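Local coordinates for protein DNA polymerase III subunit beta (Pseudomonas aeruginosa, PDB 4TSZ) that acts as the replicative sliding clamp, tethering DNA polymerases and other proteins to DNA and giving them processivity, at residues S144-Q149 / S170-G175; G158-V163 / Q194-R199; H176-C181 / A360-P365; L317-N322 / F340-S345. All blocks are in the same frame, centred on the assembly; numbering follows the deposited sequence.

How the contacts relate
Contacts 1, 2 and 3 are buried and belong to the eight-stranded antiparallel sheet shared by the central and C-terminal domains. Contact 2 pairs its outermost strand 193-198 with 158-164. Contact 3 pairs 177-184 with 359-363, where the two domains meet. Both are ladders of main-chain hydrogen bonds. Contact 1 lies between them and lays a loop on strand 167-173, with small side chains, one weak hydrogen bond and a bridging water. It touches contacts 2 and 3. Contact 4 is only partly buried. It joins the four-stranded C-terminal sheet to the shared one by apolar side chains and packing on main chain, without hydrogen bonds. P365 of contact 3 touches it. The bound peptide reaches contacts 1, 3 and 4.

Contact 1 of 4, residues S144-Q149 / S170-G175; sequences SFAMAQ and SVATDG
A146 and M147 pack closely on A172, and this is the tight part of the contact. The methyl of A146 lies 3.5 Å from A172 O, and the two methyls, A146 CB and A172 CB, are 4.0 Å apart. M147 adds its CG from the neighbouring position, 3.6 Å from A172 CB. Its chi1 of -61° sets CG beside the backbone N, and the rest of the chain leads on to M159 and I202. The segment 144-149 follows helix 133-141 and lies against the last residues of strand 167-173, where the chain turns into strand 177-184. This turn is part of the peptide-binding surface: the backbone of G175 is hydrogen-bonded to the bound peptide, and T173 packs on a modified side chain of it. Toward the turn the grip is looser. A148 N makes a weak hydrogen bond to T173 O, 3.5 Å long and bent to 121° at the hydrogen. A148 CB also touches D174 CB at 3.8 Å. A water then links the segments, donating to M147 O at 2.9 Å and to D174 OD2 at 2.6 Å. The same carboxylate is held by R177 NE, a salt bridge to OD2, and by H176 N, a hydrogen bond to OD1.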
loop_
_atom_site.group_PDB
_atom_site.type_symbol
_atom_site.label_atom_id
_atom_site.label_comp_id
_atom_site.label_asym_id
_atom_site.label_seq_id
_atom_site.Cartn_x
_atom_site.Cartn_y
_atom_site.Cartn_z
ATOM N N SER E 144 6.690 -20.795 4.298
ATOM C CA SER E 144 6.122 -20.301 3.033
ATOM C C SER E 144 7.009 -19.472 2.120
ATOM O O SER E 144 6.881 -19.594 0.905
ATOM C CB SER E 144 4.752 -19.658 3.221
ATOM O OG SER E 144 4.841 -18.409 3.888
ATOM N N PHE E 145 7.949 -18.691 2.692
ATOM C CA PHE E 145 8.882 -17.856 1.921
ATOM C C PHE E 145 9.792 -18.696 1.001
ATOM O O PHE E 145 10.286 -18.159 0.015
ATOM C CB PHE E 145 9.743 -17.019 2.883
ATOM C CG PHE E 145 10.765 -17.834 3.661
ATOM C CD1 PHE E 145 12.021 -18.108 3.123
ATOM C CD2 PHE E 145 10.457 -18.355 4.913
ATOM C CE1 PHE E 145 12.941 -18.890 3.811
ATOM C CE2 PHE E 145 11.388 -19.133 5.611
ATOM C CZ PHE E 145 12.635 -19.367 5.069
ATOM N N ALA E 146 10.057 -19.990 1.353
ATOM C CA ALA E 146 10.965 -20.854 0.587
ATOM C C ALA E 146 10.353 -21.533 -0.622
ATOM O O ALA E 146 11.099 -22.088 -1.428
ATOM C CB ALA E 146 11.646 -21.881 1.487
ATOM N N MET E 147 9.014 -21.475 -0.771
ATOM C CA MET E 147 8.327 -22.093 -1.917
ATOM C C MET E 147 8.787 -21.415 -3.188
ATOM O O MET E 147 9.050 -20.199 -3.198
ATOM C CB MET E 147 6.787 -21.924 -1.862
ATOM C CG MET E 147 6.108 -22.544 -0.664
ATOM S SD MET E 147 4.293 -22.432 -0.738
ATOM C CE MET E 147 4.036 -20.656 -0.509
ATOM N N ALA E 148 8.856 -22.180 -4.270
ATOM C CA ALA E 148 9.178 -21.586 -5.553
ATOM C C ALA E 148 7.913 -20.871 -6.057
ATOM O O ALA E 148 6.792 -21.131 -5.589
ATOM C CB ALA E 148 9.624 -22.660 -6.537
ATOM N N GLN E 149 8.121 -19.932 -6.964
ATOM C CA GLN E 149 7.074 -19.194 -7.630
ATOM C C GLN E 149 7.348 -19.330 -9.118
ATOM O O GLN E 149 8.426 -18.949 -9.597
ATOM C CB GLN E 149 7.104 -17.722 -7.186
ATOM C CG GLN E 149 5.827 -16.962 -7.512
ATOM C CD GLN E 149 5.881 -15.546 -6.998
ATOM O OE1 GLN E 149 6.579 -14.684 -7.537
ATOM N NE2 GLN E 149 5.137 -15.269 -5.944
ATOM N N SER E 170 5.802 -29.422 7.475
ATOM C CA SER E 170 5.716 -28.612 6.276
ATOM C C SER E 170 7.113 -28.507 5.683
ATOM O O SER E 170 8.082 -28.374 6.431
ATOM C CB SER E 170 5.148 -27.230 6.583
ATOM O OG SER E 170 5.920 -26.548 7.559
ATOM N N VAL E 171 7.222 -28.625 4.347
ATOM C CA VAL E 171 8.488 -28.479 3.617
ATOM C C VAL E 171 8.227 -27.585 2.394
ATOM O O VAL E 171 7.259 -27.804 1.664
ATOM C CB VAL E 171 9.220 -29.809 3.226
ATOM C CG1 VAL E 171 10.610 -29.519 2.645
ATOM C CG2 VAL E 171 9.334 -30.775 4.406
ATOM N N ALA E 172 9.085 -26.576 2.196
ATOM C CA ALA E 172 9.041 -25.656 1.063
ATOM C C ALA E 172 10.468 -25.470 0.542
ATOM O O ALA E 172 11.406 -25.358 1.331
ATOM C CB ALA E 172 8.448 -24.327 1.484
ATOM N N THR E 173 10.632 -25.472 -0.783
ATOM C CA THR E 173 11.928 -25.305 -1.447
ATOM C C THR E 173 11.784 -24.762 -2.866
ATOM O O THR E 173 10.771 -24.998 -3.523
ATOM C CB THR E 173 12.789 -26.597 -1.371
ATOM O OG1 THR E 173 14.101 -26.328 -1.883
ATOM C CG2 THR E 173 12.151 -27.791 -2.094
ATOM N N ASP E 174 12.803 -24.036 -3.327
ATOM C CA ASP E 174 12.859 -23.481 -4.679
ATOM C C ASP E 174 14.103 -24.005 -5.437
ATOM O O ASP E 174 14.402 -23.544 -6.533
ATOM C CB ASP E 174 12.799 -21.933 -4.634
ATOM C CG ASP E 174 13.907 -21.234 -3.869
ATOM O OD1 ASP E 174 14.881 -21.907 -3.477
ATOM O OD2 ASP E 174 13.838 -20.012 -3.736
ATOM N N GLY E 175 14.815 -24.955 -4.827
ATOM C CA GLY E 175 16.026 -25.531 -5.397
ATOM C C GLY E 175 17.313 -24.873 -4.938
ATOM O O GLY E 175 18.388 -25.448 -5.110
HETATM O O HOH W 1 11.539 -18.807 -3.444
#

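Contact 2 of 4, residues G158-V163 / Q194-R199; sequences GMLLEV and QVIVPR
Residues G158 to E162 and Q194 to P198 form the antiparallel ladder at one edge of an eight-stranded sheet. M159 and V197 are a hydrogen-bonded pair, as are L161 and V195. M159 N to V197 O and V197 N to M159 O are both 2.8 Å. L161 N to V195 O is 2.9 Å and nearly straight, 171° at the hydrogen. G158 with P198, L160 with I196 and E162 with Q194 are the non-hydrogen-bonded pairs. In the clamp fold such sheets form the outer side of the ring, with helices inside. Strand 193-198 leads directly into one of these helices, 199-208, and P198 is its N-cap residue. On the face with M159, V195 and V197, the methyl CD1 of L161 meets V197 CG2 at 3.8 Å. I202 of that helix covers M159, L161 and V197. The opposite face carries L160, E162, I196 and Q194. Here L160 CD1 lies 3.6 Å from Q194 CB. E162 CG is anti to the backbone N (chi1 180°) and Q194 CG anti to its carbonyl carbon; both chains then run extended. This lays them side by side, carboxylate and amide planes only 9° apart. Q194 NE2 donates to the anti lone pair of E162 OE1 at 2.8 Å, and the oxygen lies in the amide plane. Y246 OH also hydrogen-bonds to E162 OE1. G158 CA sits 3.1 Å from V197 O, leaving no room for a CB.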
loop_
_atom_site.group_PDB
_atom_site.type_symbol
_atom_site.label_atom_id
_atom_site.label_comp_id
_atom_site.label_asym_id
_atom_site.label_seq_id
_atom_site.Cartn_x
_atom_site.Cartn_y
_atom_site.Cartn_z
ATOM N N GLY E 158 4.657 -24.764 -4.393
ATOM C CA GLY E 158 3.748 -25.092 -3.313
ATOM C C GLY E 158 4.466 -25.636 -2.106
ATOM O O GLY E 158 5.702 -25.587 -2.023
ATOM N N MET E 159 3.677 -26.155 -1.161
ATOM C CA MET E 159 4.180 -26.655 0.107
ATOM C C MET E 159 3.839 -28.095 0.350
ATOM O O MET E 159 2.682 -28.500 0.209
ATOM C CB MET E 159 3.625 -25.782 1.249
ATOM C CG MET E 159 4.200 -26.100 2.632
ATOM S SD MET E 159 3.537 -24.989 3.879
ATOM C CE MET E 159 4.250 -23.444 3.346
ATOM N N LEU E 160 4.851 -28.862 0.767
ATOM C CA LEU E 160 4.658 -30.243 1.174
ATOM C C LEU E 160 4.095 -30.223 2.598
ATOM O O LEU E 160 4.592 -29.483 3.451
ATOM C CB LEU E 160 5.978 -31.052 1.143
ATOM C CG LEU E 160 5.909 -32.488 1.725
ATOM C CD1 LEU E 160 5.157 -33.430 0.800
ATOM C CD2 LEU E 160 7.281 -33.036 2.030
ATOM N N LEU E 161 3.022 -30.979 2.822
ATOM C CA LEU E 161 2.427 -31.222 4.133
ATOM C C LEU E 161 2.533 -32.726 4.295
ATOM O O LEU E 161 2.050 -33.479 3.445
ATOM C CB LEU E 161 0.977 -30.719 4.279
ATOM C CG LEU E 161 0.746 -29.211 4.265
ATOM C CD1 LEU E 161 -0.718 -28.889 4.443
ATOM C CD2 LEU E 161 1.572 -28.494 5.335
ATOM N N GLU E 162 3.277 -33.157 5.314
ATOM C CA GLU E 162 3.572 -34.560 5.540
ATOM C C GLU E 162 3.192 -35.033 6.939
ATOM O O GLU E 162 3.522 -34.377 7.927
ATOM C CB GLU E 162 5.067 -34.796 5.257
ATOM C CG GLU E 162 5.574 -36.209 5.448
ATOM C CD GLU E 162 7.086 -36.265 5.505
ATOM O OE1 GLU E 162 7.721 -36.315 4.428
ATOM O OE2 GLU E 162 7.640 -36.189 6.624
ATOM N N VAL E 163 2.486 -36.175 7.016
ATOM C CA VAL E 163 2.145 -36.811 8.287
ATOM C C VAL E 163 2.996 -38.071 8.386
ATOM O O VAL E 163 2.997 -38.885 7.460
ATOM C CB VAL E 163 0.633 -37.032 8.598
ATOM C CG1 VAL E 163 -0.186 -35.775 8.336
ATOM C CG2 VAL E 163 0.055 -38.216 7.839
ATOM N N GLN E 194 1.942 -37.841 2.276
ATOM C CA GLN E 194 2.394 -36.564 1.724
ATOM C C GLN E 194 1.375 -35.957 0.766
ATOM O O GLN E 194 0.763 -36.668 -0.033
ATOM C CB GLN E 194 3.707 -36.750 0.953
ATOM C CG GLN E 194 4.915 -37.141 1.786
ATOM C CD GLN E 194 6.203 -37.049 0.990
ATOM O OE1 GLN E 194 6.236 -37.166 -0.252
ATOM N NE2 GLN E 194 7.307 -36.827 1.688
ATOM N N VAL E 195 1.219 -34.628 0.835
ATOM C CA VAL E 195 0.383 -33.826 -0.070
ATOM C C VAL E 195 1.159 -32.556 -0.450
ATOM O O VAL E 195 1.885 -32.015 0.386
ATOM C CB VAL E 195 -1.073 -33.503 0.434
ATOM C CG1 VAL E 195 -1.891 -34.768 0.710
ATOM C CG2 VAL E 195 -1.089 -32.566 1.638
ATOM N N ILE E 196 1.025 -32.090 -1.702
ATOM C CA ILE E 196 1.640 -30.826 -2.105
ATOM C C ILE E 196 0.503 -29.844 -2.331
ATOM O O ILE E 196 -0.303 -30.032 -3.240
ATOM C CB ILE E 196 2.622 -30.880 -3.311
ATOM C CG1 ILE E 196 3.655 -32.027 -3.197
ATOM C CG2 ILE E 196 3.307 -29.492 -3.503
ATOM C CD1 ILE E 196 4.339 -32.402 -4.544
ATOM N N VAL E 197 0.420 -28.820 -1.483
ATOM C CA VAL E 197 -0.604 -27.787 -1.589
ATOM C C VAL E 197 -0.059 -26.647 -2.474
ATOM O O VAL E 197 1.015 -26.120 -2.158
ATOM C CB VAL E 197 -1.090 -27.288 -0.210
ATOM C CG1 VAL E 197 -2.274 -26.329 -0.353
ATOM C CG2 VAL E 197 -1.463 -28.463 0.694
ATOM N N PRO E 198 -0.780 -26.254 -3.568
ATOM C CA PRO E 198 -0.297 -25.135 -4.418
ATOM C C PRO E 198 -0.049 -23.867 -3.618
ATOM O O PRO E 198 -0.750 -23.617 -2.630
ATOM C CB PRO E 198 -1.426 -24.942 -5.448
ATOM C CG PRO E 198 -2.172 -26.260 -5.458
ATOM C CD PRO E 198 -2.069 -26.793 -4.058
ATOM N N ARG E 199 0.979 -23.092 -4.014
ATOM C CA ARG E 199 1.381 -21.872 -3.309
ATOM C C ARG E 199 0.253 -20.887 -3.010
ATOM O O ARG E 199 0.132 -20.453 -1.865
ATOM C CB ARG E 199 2.631 -21.202 -3.908
ATOM C CG ARG E 199 2.503 -20.739 -5.359
ATOM C CD ARG E 199 3.634 -19.807 -5.775
ATOM N NE ARG E 199 3.608 -18.541 -5.040
ATOM C CZ ARG E 199 4.470 -18.212 -4.084
ATOM N NH1 ARG E 199 5.458 -19.036 -3.757
ATOM N NH2 ARG E 199 4.360 -17.045 -3.460
#

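Contact 3 of 4, residues H176-C181 / A360-P365; sequences HRLAMC and AYVVMP
The Y361 ring meets A179 obliquely, with A179 CB 3.6 Å from ring atom CD1. V329, V332 and V351 also touch this tyrosine, and its OH is hydrogen-bonded to R142 O. The other flat group on this face is the guanidinium of R177. Its NH1 forms a salt bridge with D328 OD2, in addition to its bond to D174. R177 CB lies 3.3 Å from V362 O. Chi1 of 79° sets CG between the backbone N and the carbonyl carbon, and the bend at chi2 carries the guanidinium away from the strand partner. The opposite face is apolar: M180 CG lies 3.7 Å from A360 CB, and L178 CB lies 4.2 Å from V362 CB. The strands are antiparallel, 177° between their directions. L178 N to V362 O is 2.8 Å and V362 N to L178 O is 2.9 Å. M180 and A360 form the second hydrogen-bonded pair. Past the strand, M364 N still donates to H176 O at 3.0 Å. The main-chain ladder thus joins central and C-terminal domains in one sheet, while V362 and the residues at the strand ends, H176, M364 and P365, meet the bound peptide by both apolar and polar contacts.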
loop_
_atom_site.group_PDB
_atom_site.type_symbol
_atom_site.label_atom_id
_atom_site.label_comp_id
_atom_site.label_asym_id
_atom_site.label_seq_id
_atom_site.Cartn_x
_atom_site.Cartn_y
_atom_site.Cartn_z
ATOM N N HIS E 176 17.228 -23.652 -4.379
ATOM C CA HIS E 176 18.379 -22.901 -3.860
ATOM C C HIS E 176 18.384 -22.957 -2.332
ATOM O O HIS E 176 19.437 -23.008 -1.718
ATOM C CB HIS E 176 18.339 -21.420 -4.307
ATOM C CG HIS E 176 18.443 -21.197 -5.784
ATOM N ND1 HIS E 176 19.003 -22.144 -6.630
ATOM C CD2 HIS E 176 18.096 -20.116 -6.513
ATOM C CE1 HIS E 176 18.937 -21.618 -7.842
ATOM N NE2 HIS E 176 18.409 -20.400 -7.817
ATOM N N ARG E 177 17.198 -22.907 -1.733
ATOM C CA ARG E 177 17.010 -22.912 -0.296
ATOM C C ARG E 177 15.790 -23.740 0.063
ATOM O O ARG E 177 14.916 -23.965 -0.775
ATOM C CB ARG E 177 16.882 -21.477 0.260
ATOM C CG ARG E 177 15.488 -20.849 0.062
ATOM C CD ARG E 177 15.624 -19.783 -0.943
ATOM N NE ARG E 177 14.393 -19.060 -1.268
ATOM C CZ ARG E 177 13.947 -17.991 -0.618
ATOM N NH1 ARG E 177 14.517 -17.610 0.518
ATOM N NH2 ARG E 177 12.892 -17.328 -1.070
ATOM N N LEU E 178 15.737 -24.179 1.320
ATOM C CA LEU E 178 14.649 -24.996 1.827
ATOM C C LEU E 178 14.277 -24.543 3.228
ATOM O O LEU E 178 15.144 -24.137 3.993
ATOM C CB LEU E 178 15.083 -26.486 1.812
ATOM C CG LEU E 178 14.099 -27.550 2.349
ATOM C CD1 LEU E 178 14.271 -28.845 1.615
ATOM C CD2 LEU E 178 14.268 -27.773 3.860
ATOM N N ALA E 179 12.979 -24.632 3.556
ATOM C CA ALA E 179 12.445 -24.367 4.885
ATOM C C ALA E 179 11.578 -25.566 5.301
ATOM O O ALA E 179 10.813 -26.096 4.493
ATOM C CB ALA E 179 11.628 -23.094 4.901
ATOM N N MET E 180 11.727 -26.007 6.543
ATOM C CA MET E 180 10.936 -27.102 7.092
ATOM C C MET E 180 10.579 -26.869 8.555
ATOM O O MET E 180 11.367 -26.295 9.305
ATOM C CB MET E 180 11.568 -28.479 6.840
ATOM C CG MET E 180 12.786 -28.759 7.682
ATOM S SD MET E 180 13.647 -30.300 7.316
ATOM C CE MET E 180 12.431 -31.443 7.702
ATOM N N CYS E 181 9.369 -27.262 8.940
ATOM C CA CYS E 181 8.902 -27.130 10.320
ATOM C C CYS E 181 8.126 -28.384 10.699
ATOM O O CYS E 181 7.301 -28.839 9.911
ATOM C CB CYS E 181 8.065 -25.867 10.506
ATOM S SG CYS E 181 7.720 -25.471 12.240
ATOM N N ALA E 360 13.978 -25.984 10.597
ATOM C CA ALA E 360 15.275 -26.169 9.948
ATOM C C ALA E 360 15.280 -25.461 8.593
ATOM O O ALA E 360 14.319 -25.559 7.829
ATOM C CB ALA E 360 15.598 -27.652 9.801
ATOM N N TYR E 361 16.342 -24.698 8.333
ATOM C CA TYR E 361 16.487 -23.904 7.115
ATOM C C TYR E 361 17.794 -24.219 6.448
ATOM O O TYR E 361 18.835 -24.221 7.090
ATOM C CB TYR E 361 16.363 -22.404 7.417
ATOM C CG TYR E 361 15.081 -22.091 8.153
ATOM C CD1 TYR E 361 13.885 -21.913 7.462
ATOM C CD2 TYR E 361 15.041 -22.063 9.547
ATOM C CE1 TYR E 361 12.682 -21.703 8.137
ATOM C CE2 TYR E 361 13.844 -21.848 10.234
ATOM C CZ TYR E 361 12.664 -21.669 9.523
ATOM O OH TYR E 361 11.485 -21.429 10.185
ATOM N N VAL E 362 17.734 -24.520 5.154
ATOM C CA VAL E 362 18.909 -24.899 4.366
ATOM C C VAL E 362 19.122 -23.859 3.271
ATOM O O VAL E 362 18.177 -23.530 2.567
ATOM C CB VAL E 362 18.739 -26.330 3.797
ATOM C CG1 VAL E 362 19.989 -26.774 3.050
ATOM C CG2 VAL E 362 18.392 -27.329 4.909
ATOM N N VAL E 363 20.342 -23.297 3.166
ATOM C CA VAL E 363 20.650 -22.306 2.142
ATOM C C VAL E 363 21.903 -22.748 1.392
ATOM O O VAL E 363 22.976 -22.803 1.994
ATOM C CB VAL E 363 20.793 -20.843 2.687
ATOM C CG1 VAL E 363 20.999 -19.852 1.537
ATOM C CG2 VAL E 363 19.590 -20.424 3.523
ATOM N N MET E 364 21.784 -23.017 0.080
ATOM C CA MET E 364 22.946 -23.348 -0.749
ATOM C C MET E 364 23.768 -22.063 -0.946
ATOM O O MET E 364 23.190 -20.985 -1.152
ATOM C CB MET E 364 22.550 -23.900 -2.135
ATOM C CG MET E 364 22.253 -25.382 -2.152
ATOM S SD MET E 364 23.550 -26.470 -1.450
ATOM C CE MET E 364 24.714 -26.496 -2.784
ATOM N N PRO E 365 25.110 -22.153 -0.883
ATOM C CA PRO E 365 25.924 -20.945 -1.088
ATOM C C PRO E 365 26.032 -20.514 -2.559
ATOM O O PRO E 365 25.452 -21.134 -3.455
ATOM C CB PRO E 365 27.290 -21.360 -0.519
ATOM C CG PRO E 365 27.364 -22.813 -0.761
ATOM C CD PRO E 365 25.957 -23.338 -0.637
#

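Contact 4 of 4, residues L317-N322 / F340-S345; sequences LEIGFN and FILSDS
L317, I319 and F321 turn the same face of their strand toward L342, and apolar side chains make the first kind of contact. L317 CD2 lies 3.8 Å from L342 CB, the two side chains crossing at a slant. The CD2 branch of L342 reaches the other two residues. It sits 4.3 Å from I319 CD1 and 4.1 Å from F321 CZ, at the edge of the ring and near its plane. L342 CG stands anti to its carbonyl carbon (chi1 -57°), and from there CD2 points to this ring edge. The two strands belong to different sheets, and their directions differ by 105°. Strand 317-322 is the edge of the four-stranded sheet of the C-terminal domain, while 337-342 lies in that domain's half of the shared eight-stranded sheet, so these side chains form part of the layer between them. The second kind of contact is between side chain and main chain, in the turn after L342. L317 CD1 packs 3.6 Å from S345 N, and I319 CD1 3.4 Å from D344 O. S345 CB approaches E318 O at 3.2 Å. There are no hydrogen bonds between the segments. The D344 carboxylate is bonded within its own turn, OD1 to S347 OG and N346 N.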
loop_
_atom_site.group_PDB
_atom_site.type_symbol
_atom_site.label_atom_id
_atom_site.label_comp_id
_atom_site.label_asym_id
_atom_site.label_seq_id
_atom_site.Cartn_x
_atom_site.Cartn_y
_atom_site.Cartn_z
ATOM N N LEU E 317 36.499 -19.771 7.581
ATOM C CA LEU E 317 35.620 -20.078 6.466
ATOM C C LEU E 317 35.245 -18.817 5.703
ATOM O O LEU E 317 34.763 -17.849 6.294
ATOM C CB LEU E 317 34.361 -20.849 6.922
ATOM C CG LEU E 317 33.261 -21.101 5.871
ATOM C CD1 LEU E 317 33.727 -22.054 4.774
ATOM C CD2 LEU E 317 31.989 -21.620 6.521
ATOM N N GLU E 318 35.490 -18.836 4.386
ATOM C CA GLU E 318 35.091 -17.782 3.467
ATOM C C GLU E 318 33.980 -18.406 2.621
ATOM O O GLU E 318 34.208 -19.427 1.977
ATOM C CB GLU E 318 36.262 -17.288 2.604
ATOM C CG GLU E 318 35.878 -16.092 1.749
ATOM C CD GLU E 318 36.979 -15.536 0.870
ATOM O OE1 GLU E 318 37.329 -16.195 -0.135
ATOM O OE2 GLU E 318 37.459 -14.418 1.161
ATOM N N ILE E 319 32.770 -17.829 2.670
ATOM C CA ILE E 319 31.602 -18.369 1.972
ATOM C C ILE E 319 30.690 -17.264 1.413
ATOM O O ILE E 319 30.529 -16.218 2.042
ATOM C CB ILE E 319 30.864 -19.414 2.882
ATOM C CG1 ILE E 319 29.780 -20.226 2.114
ATOM C CG2 ILE E 319 30.354 -18.810 4.211
ATOM C CD1 ILE E 319 29.342 -21.537 2.790
ATOM N N GLY E 320 30.151 -17.501 0.215
ATOM C CA GLY E 320 29.249 -16.574 -0.456
ATOM C C GLY E 320 27.801 -16.985 -0.319
ATOM O O GLY E 320 27.489 -18.173 -0.361
ATOM N N PHE E 321 26.912 -16.009 -0.134
ATOM C CA PHE E 321 25.474 -16.262 0.004
ATOM C C PHE E 321 24.641 -15.162 -0.590
ATOM O O PHE E 321 25.062 -13.997 -0.626
ATOM C CB PHE E 321 25.070 -16.396 1.490
ATOM C CG PHE E 321 25.359 -17.726 2.119
ATOM C CD1 PHE E 321 24.579 -18.841 1.819
ATOM C CD2 PHE E 321 26.391 -17.869 3.039
ATOM C CE1 PHE E 321 24.855 -20.084 2.406
ATOM C CE2 PHE E 321 26.656 -19.107 3.625
ATOM C CZ PHE E 321 25.897 -20.208 3.291
ATOM N N ASN E 322 23.419 -15.524 -1.005
ATOM C CA ASN E 322 22.434 -14.553 -1.451
ATOM C C ASN E 322 21.883 -13.989 -0.121
ATOM O O ASN E 322 21.365 -14.759 0.707
ATOM C CB ASN E 322 21.342 -15.228 -2.311
ATOM C CG ASN E 322 20.163 -14.336 -2.675
ATOM O OD1 ASN E 322 19.625 -13.594 -1.857
ATOM N ND2 ASN E 322 19.671 -14.442 -3.885
ATOM N N PHE E 340 23.789 -21.289 13.244
ATOM C CA PHE E 340 24.217 -21.527 11.866
ATOM C C PHE E 340 25.182 -22.704 11.949
ATOM O O PHE E 340 26.092 -22.704 12.785
ATOM C CB PHE E 340 24.923 -20.300 11.270
ATOM C CG PHE E 340 24.000 -19.243 10.712
ATOM C CD1 PHE E 340 23.326 -18.367 11.556
ATOM C CD2 PHE E 340 23.820 -19.108 9.344
ATOM C CE1 PHE E 340 22.470 -17.389 11.037
ATOM C CE2 PHE E 340 22.988 -18.112 8.825
ATOM C CZ PHE E 340 22.309 -17.267 9.674
ATOM N N ILE E 341 24.931 -23.741 11.153
ATOM C CA ILE E 341 25.779 -24.929 11.109
ATOM C C ILE E 341 26.333 -25.007 9.690
ATOM O O ILE E 341 25.583 -25.169 8.729
ATOM C CB ILE E 341 25.068 -26.220 11.606
ATOM C CG1 ILE E 341 24.541 -26.036 13.060
ATOM C CG2 ILE E 341 26.018 -27.428 11.525
ATOM C CD1 ILE E 341 23.366 -26.960 13.493
ATOM N N LEU E 342 27.643 -24.787 9.569
ATOM C CA LEU E 342 28.334 -24.743 8.287
ATOM C C LEU E 342 29.425 -25.808 8.217
ATOM O O LEU E 342 29.737 -26.451 9.224
ATOM C CB LEU E 342 28.950 -23.341 8.086
ATOM C CG LEU E 342 27.980 -22.162 8.162
ATOM C CD1 LEU E 342 28.547 -21.049 9.003
ATOM C CD2 LEU E 342 27.606 -21.666 6.774
ATOM N N SER E 343 29.985 -26.000 7.015
ATOM C CA SER E 343 31.075 -26.927 6.771
ATOM C C SER E 343 32.111 -26.246 5.870
ATOM O O SER E 343 33.020 -25.610 6.401
ATOM C CB SER E 343 30.570 -28.263 6.228
ATOM O OG SER E 343 29.864 -28.108 5.009
ATOM N N ASP E 344 31.949 -26.310 4.537
ATOM C CA ASP E 344 32.871 -25.683 3.582
ATOM C C ASP E 344 32.175 -24.646 2.687
ATOM O O ASP E 344 30.949 -24.507 2.744
ATOM C CB ASP E 344 33.617 -26.754 2.753
ATOM C CG ASP E 344 32.720 -27.741 2.035
ATOM O OD1 ASP E 344 32.043 -27.332 1.072
ATOM O OD2 ASP E 344 32.736 -28.936 2.405
ATOM N N SER E 345 32.962 -23.936 1.852
ATOM C CA SER E 345 32.497 -22.881 0.949
ATOM C C SER E 345 31.526 -23.338 -0.154
ATOM O O SER E 345 30.796 -22.509 -0.700
ATOM C CB SER E 345 33.682 -22.133 0.348
ATOM O OG SER E 345 34.398 -22.921 -0.588
#